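Local structure of oxidoreductase, Gfo/Idh/MocA family (Vibrio cholerae, 1XEA) at residues Tyr56-Leu60 against Thr78-Phe83; Leu128-Leu133 against Tyr235-Thr241; Gln180-Leu186 against Ala294-Leu298. The protein probably acts as an NAD(P)-dependent oxidoreductase of the Gfo/Idh/MocA family, binding its nucleotide through an N-terminal Rossmann domain. All coordinates share one frame; numbering follows the deposited sequence.

How the contacts relate
Contact 1 lies in the nucleotide-binding Rossmann domain. Contacts 2 and 3 lie in the part of the chain built round the mixed eight-stranded sheet. Contact 1 is complete before the other two begin. The segments of contacts 2 and 3 alternate: 180-186 leads into strand 186-193, and 235-241 takes in the end of strand 233-237 and the turn after it. Contacts 1 and 2 fall on opposite sides of the chain's centre, their centres 37 Å apart. Contact 3 comes within about 11 Å of contact 1 and 14 Å of contact 2, nearest atoms. Leu79 is near a probable GxGxxA nucleotide motif. A nickel ion lies about 7 Å from the Leu133 side chain.

Contact 1: residues Tyr56-Leu60 against Thr78-Phe83; sequences YRDVL and TLAAFF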
loop_
_atom_site.group_PDB
_atom_site.type_symbol
_atom_site.label_atom_id
_atom_site.label_comp_id
_atom_site.label_asym_id
_atom_site.label_seq_id
_atom_site.Cartn_x
_atom_site.Cartn_y
_atom_site.Cartn_z
ATOM N N TYR A 56 -40.196 26.281 -13.156
ATOM C CA TYR A 56 -39.539 25.658 -14.297
ATOM C C TYR A 56 -40.088 26.080 -15.645
ATOM O O TYR A 56 -39.565 25.668 -16.676
ATOM C CB TYR A 56 -39.588 24.131 -14.168
ATOM C CG TYR A 56 -40.943 23.506 -14.388
ATOM C CD1 TYR A 56 -41.421 23.273 -15.676
ATOM C CD2 TYR A 56 -41.732 23.118 -13.308
ATOM C CE1 TYR A 56 -42.657 22.663 -15.888
ATOM C CE2 TYR A 56 -42.973 22.506 -13.502
ATOM C CZ TYR A 56 -43.433 22.279 -14.798
ATOM O OH TYR A 56 -44.661 21.672 -15.000
ATOM N N ARG A 57 -41.128 26.911 -15.646
ATOM C CA ARG A 57 -41.720 27.363 -16.902
ATOM C C ARG A 57 -41.096 28.665 -17.378
ATOM O O ARG A 57 -40.812 28.829 -18.568
ATOM C CB ARG A 57 -43.228 27.530 -16.738
ATOM C CG ARG A 57 -43.924 26.232 -16.409
ATOM C CD ARG A 57 -45.138 26.473 -15.526
ATOM N NE ARG A 57 -45.445 25.296 -14.722
ATOM C CZ ARG A 57 -46.320 25.279 -13.722
ATOM N NH1 ARG A 57 -46.977 26.387 -13.405
ATOM N NH2 ARG A 57 -46.530 24.156 -13.039
ATOM N N ASP A 58 -40.867 29.580 -16.440
ATOM C CA ASP A 58 -40.276 30.875 -16.762
ATOM C C ASP A 58 -38.917 30.703 -17.417
ATOM O O ASP A 58 -38.398 31.618 -18.058
ATOM C CB ASP A 58 -40.126 31.717 -15.494
ATOM C CG ASP A 58 -41.451 31.977 -14.807
ATOM O OD1 ASP A 58 -42.315 32.654 -15.408
ATOM O OD2 ASP A 58 -41.629 31.504 -13.663
ATOM N N VAL A 59 -38.346 29.520 -17.248
ATOM C CA VAL A 59 -37.045 29.207 -17.810
ATOM C C VAL A 59 -36.987 29.459 -19.318
ATOM O O VAL A 59 -35.957 29.872 -19.843
ATOM C CB VAL A 59 -36.671 27.733 -17.511
ATOM C CG1 VAL A 59 -35.403 27.345 -18.247
ATOM C CG2 VAL A 59 -36.486 27.544 -16.009
ATOM N N LEU A 60 -38.089 29.215 -20.013
ATOM C CA LEU A 60 -38.116 29.420 -21.455
ATOM C C LEU A 60 -37.917 30.874 -21.846
ATOM O O LEU A 60 -37.469 31.172 -22.954
ATOM C CB LEU A 60 -39.440 28.934 -22.015
ATOM C CG LEU A 60 -39.680 27.447 -21.805
ATOM C CD1 LEU A 60 -41.100 27.133 -22.235
ATOM C CD2 LEU A 60 -38.660 26.625 -22.608
ATOM N N THR A 78 -41.840 14.615 -15.306
ATOM C CA THR A 78 -42.551 15.850 -15.539
ATOM C C THR A 78 -41.636 16.841 -16.227
ATOM O O THR A 78 -41.807 17.149 -17.404
ATOM C CB THR A 78 -43.031 16.440 -14.224
ATOM O OG1 THR A 78 -43.771 15.447 -13.506
ATOM C CG2 THR A 78 -43.913 17.647 -14.472
ATOM N N LEU A 79 -40.647 17.324 -15.489
ATOM C CA LEU A 79 -39.695 18.286 -16.024
ATOM C C LEU A 79 -39.120 17.859 -17.370
ATOM O O LEU A 79 -39.143 18.617 -18.339
ATOM C CB LEU A 79 -38.562 18.496 -15.022
ATOM C CG LEU A 79 -38.980 19.088 -13.676
ATOM C CD1 LEU A 79 -37.789 19.106 -12.750
ATOM C CD2 LEU A 79 -39.533 20.488 -13.865
ATOM N N ALA A 80 -38.601 16.639 -17.424
ATOM C CA ALA A 80 -38.013 16.114 -18.649
ATOM C C ALA A 80 -38.963 16.268 -19.831
ATOM O O ALA A 80 -38.663 16.976 -20.796
ATOM C CB ALA A 80 -37.651 14.644 -18.461
ATOM N N ALA A 81 -40.103 15.587 -19.754
ATOM C CA ALA A 81 -41.107 15.637 -20.811
ATOM C C ALA A 81 -41.387 17.075 -21.232
ATOM O O ALA A 81 -41.409 17.393 -22.423
ATOM C CB ALA A 81 -42.394 14.975 -20.340
ATOM N N PHE A 82 -41.588 17.945 -20.247
ATOM C CA PHE A 82 -41.880 19.349 -20.516
ATOM C C PHE A 82 -40.941 19.992 -21.531
ATOM O O PHE A 82 -41.384 20.513 -22.560
ATOM C CB PHE A 82 -41.843 20.165 -19.227
ATOM C CG PHE A 82 -42.212 21.606 -19.420
ATOM C CD1 PHE A 82 -43.475 21.955 -19.894
ATOM C CD2 PHE A 82 -41.306 22.614 -19.120
ATOM C CE1 PHE A 82 -43.835 23.292 -20.059
ATOM C CE2 PHE A 82 -41.655 23.955 -19.281
ATOM C CZ PHE A 82 -42.923 24.296 -19.752
ATOM N N PHE A 83 -39.646 19.958 -21.249
ATOM C CA PHE A 83 -38.694 20.566 -22.163
ATOM C C PHE A 83 -38.448 19.705 -23.385
ATOM O O PHE A 83 -38.048 20.210 -24.433
ATOM C CB PHE A 83 -37.379 20.850 -21.449
ATOM C CG PHE A 83 -37.534 21.725 -20.248
ATOM C CD1 PHE A 83 -37.845 21.176 -19.011
ATOM C CD2 PHE A 83 -37.393 23.103 -20.356
ATOM C CE1 PHE A 83 -38.011 21.987 -17.897
ATOM C CE2 PHE A 83 -37.557 23.923 -19.248
ATOM C CZ PHE A 83 -37.866 23.364 -18.016
#
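The backbone O of Tyr56 has ring carbons of Phe82 and Phe83 near it. No hydrogen bond joins the segments; the side chains meet through apolar and aromatic contacts. Leu79 CD2 lies over one face of the Tyr56 ring, 3.7 Å from its centroid, in a CH-pi contact. The CD1-CE1 edge of Tyr56 points at the face of Phe82 in a T-shaped pair, with the planes at 80° and the ring centroids 5.0 Å apart. CG of Tyr56 sits between its backbone N and carbonyl carbon (chi1 72°), which swings the ring toward the helix. In the Rossmann fold, this loop enters strand 66-69 and helix 76-85 follows that strand. Leu79 also touches Ile8 and Ile69, and Phe83 touches Val67, so these side chains reach the parallel sheet. Farther along the loop, Leu60 uses both methyls: CD1 touches Phe82 CZ at 4.2 Å, and CD2 approaches Phe83. Val59 CG1 meets Phe83 CE2, crossing that side chain at about a right angle. On the more exposed flank, Arg57 CG touches Phe82 CZ, while its guanidinium makes a salt bridge with Asp55.

Contact 2: residues Leu128-Leu133 against Tyr235-Thr241; sequences LYNQHL and YLFDSFT
Tyr129 and Phe237 form the centre of an aromatic cluster that Phe240 completes. Tyr129 CD1 lies over the middle of the Phe237 ring, and the two ring centroids are 4.5 Å apart. The planes are 36° apart, neither stacked nor edge-on. Phe240 meets the far end of the tyrosine, its CD2 3.7 Å from Tyr129 CZ. With CG beside its backbone N (chi1 -58°), Tyr129 leaves the helix and slides past Phe237 in the opposite direction.

Aliphatic groups fill in around the rings. Leu133 CD2 makes a CH-pi contact over one face of Tyr235, 3.9 Å from the ring centroid, while its CD1 reaches the edge of Phe237. Leu128 CD2 touches Phe237 CE2 at 3.7 Å and also lies against Thr241 O.

Two polar links cross the contact. Tyr129 OH donates to Ser239 O, which lies near the plane of the tyrosine ring; the modelled 2.5 Å is too short for its exact length to be trusted. Ser239 itself forms an ST turn, its OG accepting from Thr241 N. A water joins His132 ND1, at 2.7 Å, to Tyr235 OH, at 2.6 Å, and lies near the imidazole plane.

Helix 127-132 thus packs on the end of strand 233-237 and the turn after it. The axes of 128-132 and 235-237 run nearly antiparallel (171°), 10.9 Å apart at closest. The chemistry implies a mainly aromatic interface, which a phenol hydrogen bond, of uncertain length, and a water link supplement.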
loop_
_atom_site.group_PDB
_atom_site.type_symbol
_atom_site.label_atom_id
_atom_site.label_comp_id
_atom_site.label_asym_id
_atom_site.label_seq_id
_atom_site.Cartn_x
_atom_site.Cartn_y
_atom_site.Cartn_z
ATOM N N LEU A 128 -9.053 8.746 -15.061
ATOM C CA LEU A 128 -8.024 7.750 -14.856
ATOM C C LEU A 128 -8.414 6.383 -15.408
ATOM O O LEU A 128 -7.559 5.626 -15.872
ATOM C CB LEU A 128 -7.652 7.621 -13.372
ATOM C CG LEU A 128 -6.475 6.672 -13.053
ATOM C CD1 LEU A 128 -5.180 7.296 -13.515
ATOM C CD2 LEU A 128 -6.413 6.385 -11.572
ATOM N N TYR A 129 -9.695 6.041 -15.387
ATOM C CA TYR A 129 -10.064 4.724 -15.896
ATOM C C TYR A 129 -10.125 4.643 -17.412
ATOM O O TYR A 129 -9.697 3.651 -17.989
ATOM C CB TYR A 129 -11.408 4.276 -15.324
ATOM C CG TYR A 129 -11.481 4.216 -13.817
ATOM C CD1 TYR A 129 -10.339 4.391 -13.019
ATOM C CD2 TYR A 129 -12.698 3.978 -13.188
ATOM C CE1 TYR A 129 -10.417 4.330 -11.629
ATOM C CE2 TYR A 129 -12.793 3.913 -11.805
ATOM C CZ TYR A 129 -11.658 4.090 -11.034
ATOM O OH TYR A 129 -11.765 4.029 -9.667
ATOM N N ASN A 130 -10.665 5.677 -18.051
ATOM C CA ASN A 130 -10.777 5.683 -19.505
ATOM C C ASN A 130 -9.424 5.871 -20.178
ATOM O O ASN A 130 -9.251 5.523 -21.346
ATOM C CB ASN A 130 -11.743 6.777 -19.965
ATOM C CG ASN A 130 -13.170 6.564 -19.454
ATOM O OD1 ASN A 130 -13.513 5.501 -18.927
ATOM N ND2 ASN A 130 -14.011 7.581 -19.622
ATOM N N GLN A 131 -8.466 6.424 -19.440
ATOM C CA GLN A 131 -7.133 6.650 -19.978
ATOM C C GLN A 131 -6.398 5.340 -20.170
ATOM O O GLN A 131 -5.645 5.175 -21.127
ATOM C CB GLN A 131 -6.325 7.532 -19.041
ATOM C CG GLN A 131 -4.842 7.521 -19.343
ATOM C CD GLN A 131 -4.056 8.397 -18.378
ATOM O OE1 GLN A 131 -2.824 8.277 -18.269
ATOM N NE2 GLN A 131 -4.765 9.296 -17.669
ATOM N N HIS A 132 -6.626 4.413 -19.250
ATOM C CA HIS A 132 -5.975 3.116 -19.300
ATOM C C HIS A 132 -6.831 2.037 -19.963
ATOM O O HIS A 132 -6.322 1.233 -20.745
ATOM C CB HIS A 132 -5.580 2.691 -17.879
ATOM C CG HIS A 132 -4.486 3.524 -17.282
ATOM N ND1 HIS A 132 -3.155 3.337 -17.590
ATOM C CD2 HIS A 132 -4.528 4.567 -16.418
ATOM C CE1 HIS A 132 -2.425 4.229 -16.942
ATOM N NE2 HIS A 132 -3.233 4.987 -16.225
ATOM N N LEU A 133 -8.127 2.022 -19.663
ATOM C CA LEU A 133 -9.041 1.030 -20.235
ATOM C C LEU A 133 -9.917 1.649 -21.329
ATOM O O LEU A 133 -10.944 2.260 -21.038
ATOM C CB LEU A 133 -9.910 0.454 -19.119
ATOM C CG LEU A 133 -9.147 0.113 -17.840
ATOM C CD1 LEU A 133 -10.134 -0.240 -16.744
ATOM C CD2 LEU A 133 -8.182 -1.025 -18.102
ATOM N N TYR A 235 -5.782 -4.697 -13.930
ATOM C CA TYR A 235 -5.749 -3.395 -13.248
ATOM C C TYR A 235 -6.680 -3.454 -12.049
ATOM O O TYR A 235 -7.703 -4.133 -12.081
ATOM C CB TYR A 235 -6.274 -2.265 -14.130
ATOM C CG TYR A 235 -5.453 -1.925 -15.338
ATOM C CD1 TYR A 235 -5.535 -2.691 -16.498
ATOM C CD2 TYR A 235 -4.602 -0.815 -15.334
ATOM C CE1 TYR A 235 -4.791 -2.363 -17.627
ATOM C CE2 TYR A 235 -3.850 -0.477 -16.453
ATOM C CZ TYR A 235 -3.950 -1.256 -17.597
ATOM O OH TYR A 235 -3.199 -0.939 -18.703
ATOM N N LEU A 236 -6.346 -2.717 -11.002
ATOM C CA LEU A 236 -7.190 -2.682 -9.817
ATOM C C LEU A 236 -7.114 -1.288 -9.238
ATOM O O LEU A 236 -6.103 -0.909 -8.653
ATOM C CB LEU A 236 -6.712 -3.682 -8.768
ATOM C CG LEU A 236 -7.691 -4.104 -7.658
ATOM C CD1 LEU A 236 -6.869 -4.700 -6.529
ATOM C CD2 LEU A 236 -8.506 -2.947 -7.148
ATOM N N PHE A 237 -8.185 -0.521 -9.401
ATOM C CA PHE A 237 -8.216 0.834 -8.876
ATOM C C PHE A 237 -8.945 0.875 -7.539
ATOM O O PHE A 237 -10.093 0.440 -7.445
ATOM C CB PHE A 237 -8.906 1.768 -9.862
ATOM C CG PHE A 237 -8.244 1.830 -11.200
ATOM C CD1 PHE A 237 -8.693 1.044 -12.252
ATOM C CD2 PHE A 237 -7.190 2.707 -11.423
ATOM C CE1 PHE A 237 -8.107 1.140 -13.521
ATOM C CE2 PHE A 237 -6.592 2.815 -12.686
ATOM C CZ PHE A 237 -7.052 2.030 -13.734
ATOM N N ASP A 238 -8.275 1.393 -6.512
ATOM C CA ASP A 238 -8.856 1.499 -5.170
ATOM C C ASP A 238 -9.534 2.857 -4.968
ATOM O O ASP A 238 -10.072 3.148 -3.897
ATOM C CB ASP A 238 -7.766 1.294 -4.108
ATOM C CG ASP A 238 -6.514 2.087 -4.409
ATOM O OD1 ASP A 238 -5.852 1.808 -5.432
ATOM O OD2 ASP A 238 -6.184 3.003 -3.637
ATOM N N SER A 239 -9.489 3.690 -6.000
ATOM C CA SER A 239 -10.114 5.002 -5.958
ATOM C C SER A 239 -10.131 5.558 -7.382
ATOM O O SER A 239 -9.834 4.842 -8.342
ATOM C CB SER A 239 -9.337 5.956 -5.044
ATOM O OG SER A 239 -8.146 6.416 -5.646
ATOM N N PHE A 240 -10.478 6.830 -7.520
ATOM C CA PHE A 240 -10.500 7.443 -8.825
ATOM C C PHE A 240 -9.153 8.077 -9.156
ATOM O O PHE A 240 -8.949 8.529 -10.270
ATOM C CB PHE A 240 -11.615 8.494 -8.893
ATOM C CG PHE A 240 -12.992 7.925 -8.726
ATOM C CD1 PHE A 240 -13.809 8.350 -7.682
ATOM C CD2 PHE A 240 -13.455 6.914 -9.578
ATOM C CE1 PHE A 240 -15.065 7.774 -7.489
ATOM C CE2 PHE A 240 -14.716 6.329 -9.393
ATOM C CZ PHE A 240 -15.524 6.755 -8.343
ATOM N N THR A 241 -8.214 8.087 -8.217
ATOM C CA THR A 241 -6.931 8.730 -8.492
ATOM C C THR A 241 -5.752 7.784 -8.524
ATOM O O THR A 241 -4.737 8.072 -9.149
ATOM C CB THR A 241 -6.628 9.827 -7.452
ATOM O OG1 THR A 241 -6.280 9.222 -6.199
ATOM C CG2 THR A 241 -7.840 10.703 -7.262
HETATM O O HOH W 1 -2.208 1.374 -19.191
#

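Contact 3: residues Gln180-Leu186 against Ala294-Leu298; sequences QCNLDDL and ASHQL
Leu298 packs against Leu183, Leu186 and the backbone carbonyl of Gln180, and this is the tight part of the contact. It projects from helix 286-311 into the curve of the loop that precedes strand 186-193, and it buries more surface here than any other residue. Leu298 CG lies 3.5 Å from Gln180 O, and Asn182 O borders the same side chain. The CD2 methyl of Leu298 meets Leu183 CD2 at 4.1 Å and Leu186 CD1 at 4.2 Å; the side chains cross at a slant. Leu186 points its CG anti to its own backbone N (chi1 -177°), which carries CD1 to that methyl. Leu298 CD1 lies 4.2 Å from Gln180 CB. Leu172 of helix 160-175 also touches Leu298. The loop joins that helix to strand 186-193 and lies against helix 286-311; Leu186 touches Val202 and Trp204 of strand 196-206.

The other side is looser. Cys181, exposed to solvent, brings its CB to 4.1 Å from Ala294 CB and to 3.5 Å from Gln297 OE1. The Gln297 chain is extended beyond CG, and its NE2 bonds to Glu104 instead of the loop.

No hydrogen bond crosses between the segments. Gln180 O and Ala294 O are both acceptors, and Ala294 O takes the helix bond from Leu298 N. Nearby polar groups pair outside the two segments: Gln180 N with Asn176, Ser295 OG with Asp173. The two segments therefore meet by van der Waals packing, chiefly round Leu298.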
loop_
_atom_site.group_PDB
_atom_site.type_symbol
_atom_site.label_atom_id
_atom_site.label_comp_id
_atom_site.label_asym_id
_atom_site.label_seq_id
_atom_site.Cartn_x
_atom_site.Cartn_y
_atom_site.Cartn_z
ATOM N N GLN A 180 -27.136 -5.031 -21.319
ATOM C CA GLN A 180 -27.914 -6.104 -20.709
ATOM C C GLN A 180 -29.215 -5.449 -20.245
ATOM O O GLN A 180 -29.192 -4.501 -19.464
ATOM C CB GLN A 180 -27.144 -6.678 -19.517
ATOM C CG GLN A 180 -27.590 -8.050 -19.038
ATOM C CD GLN A 180 -27.390 -9.140 -20.085
ATOM O OE1 GLN A 180 -26.484 -9.066 -20.932
ATOM N NE2 GLN A 180 -28.226 -10.171 -20.023
ATOM N N CYS A 181 -30.348 -5.955 -20.714
ATOM C CA CYS A 181 -31.627 -5.361 -20.360
ATOM C C CYS A 181 -32.580 -6.314 -19.667
ATOM O O CYS A 181 -33.783 -6.074 -19.647
ATOM C CB CYS A 181 -32.286 -4.827 -21.620
ATOM S SG CYS A 181 -32.406 -6.087 -22.875
ATOM N N ASN A 182 -32.042 -7.389 -19.100
ATOM C CA ASN A 182 -32.852 -8.379 -18.399
ATOM C C ASN A 182 -32.001 -9.248 -17.472
ATOM O O ASN A 182 -30.900 -8.864 -17.065
ATOM C CB ASN A 182 -33.583 -9.276 -19.402
ATOM C CG ASN A 182 -32.634 -9.987 -20.357
ATOM O OD1 ASN A 182 -33.022 -10.941 -21.026
ATOM N ND2 ASN A 182 -31.389 -9.521 -20.429
ATOM N N LEU A 183 -32.519 -10.427 -17.151
ATOM C CA LEU A 183 -31.818 -11.354 -16.277
ATOM C C LEU A 183 -31.325 -12.579 -17.029
ATOM O O LEU A 183 -30.954 -13.586 -16.425
ATOM C CB LEU A 183 -32.726 -11.788 -15.132
ATOM C CG LEU A 183 -33.275 -10.680 -14.239
ATOM C CD1 LEU A 183 -34.046 -11.335 -13.115
ATOM C CD2 LEU A 183 -32.153 -9.816 -13.672
ATOM N N ASP A 184 -31.321 -12.490 -18.354
ATOM C CA ASP A 184 -30.866 -13.596 -19.181
ATOM C C ASP A 184 -29.431 -13.981 -18.879
ATOM O O ASP A 184 -28.536 -13.138 -18.885
ATOM C CB ASP A 184 -30.984 -13.237 -20.658
ATOM C CG ASP A 184 -32.253 -13.766 -21.279
ATOM O OD1 ASP A 184 -33.333 -13.562 -20.674
ATOM O OD2 ASP A 184 -32.162 -14.378 -22.370
ATOM N N ASP A 185 -29.222 -15.267 -18.627
ATOM C CA ASP A 185 -27.892 -15.794 -18.339
ATOM C C ASP A 185 -27.175 -14.917 -17.328
ATOM O O ASP A 185 -25.955 -14.745 -17.391
ATOM C CB ASP A 185 -27.063 -15.864 -19.626
ATOM C CG ASP A 185 -27.796 -16.568 -20.760
ATOM O OD1 ASP A 185 -28.285 -17.704 -20.548
ATOM O OD2 ASP A 185 -27.879 -15.984 -21.867
ATOM N N LEU A 186 -27.941 -14.368 -16.393
ATOM C CA LEU A 186 -27.386 -13.493 -15.373
ATOM C C LEU A 186 -27.572 -14.109 -14.004
ATOM O O LEU A 186 -28.601 -14.716 -13.730
ATOM C CB LEU A 186 -28.072 -12.127 -15.448
ATOM C CG LEU A 186 -27.611 -11.013 -14.506
ATOM C CD1 LEU A 186 -27.890 -9.671 -15.160
ATOM C CD2 LEU A 186 -28.309 -11.133 -13.162
ATOM N N ALA A 294 -31.218 0.170 -21.403
ATOM C CA ALA A 294 -30.837 -1.128 -20.879
ATOM C C ALA A 294 -30.523 -1.108 -19.377
ATOM O O ALA A 294 -31.025 -1.946 -18.618
ATOM C CB ALA A 294 -29.646 -1.666 -21.659
ATOM N N SER A 295 -29.698 -0.159 -18.943
ATOM C CA SER A 295 -29.342 -0.084 -17.526
ATOM C C SER A 295 -30.546 0.168 -16.617
ATOM O O SER A 295 -30.625 -0.375 -15.507
ATOM C CB SER A 295 -28.272 0.986 -17.297
ATOM O OG SER A 295 -27.095 0.644 -18.003
ATOM N N HIS A 296 -31.476 0.995 -17.076
ATOM C CA HIS A 296 -32.656 1.244 -16.281
ATOM C C HIS A 296 -33.602 0.061 -16.411
ATOM O O HIS A 296 -34.294 -0.286 -15.462
ATOM C CB HIS A 296 -33.354 2.537 -16.706
ATOM C CG HIS A 296 -32.595 3.776 -16.347
ATOM N ND1 HIS A 296 -31.564 4.264 -17.118
ATOM C CD2 HIS A 296 -32.707 4.614 -15.291
ATOM C CE1 HIS A 296 -31.075 5.354 -16.553
ATOM N NE2 HIS A 296 -31.750 5.587 -15.444
ATOM N N GLN A 297 -33.631 -0.578 -17.571
ATOM C CA GLN A 297 -34.518 -1.716 -17.717
ATOM C C GLN A 297 -34.001 -2.846 -16.836
ATOM O O GLN A 297 -34.782 -3.571 -16.220
ATOM C CB GLN A 297 -34.601 -2.146 -19.185
ATOM C CG GLN A 297 -35.247 -1.081 -20.087
ATOM C CD GLN A 297 -35.264 -1.463 -21.566
ATOM O OE1 GLN A 297 -34.270 -1.951 -22.113
ATOM N NE2 GLN A 297 -36.392 -1.219 -22.225
ATOM N N LEU A 298 -32.678 -2.983 -16.761
ATOM C CA LEU A 298 -32.059 -4.018 -15.934
ATOM C C LEU A 298 -32.330 -3.742 -14.447
ATOM O O LEU A 298 -32.632 -4.656 -13.677
ATOM C CB LEU A 298 -30.550 -4.052 -16.170
ATOM C CG LEU A 298 -29.862 -5.424 -16.202
ATOM C CD1 LEU A 298 -28.419 -5.216 -15.795
ATOM C CD2 LEU A 298 -30.542 -6.428 -15.290
#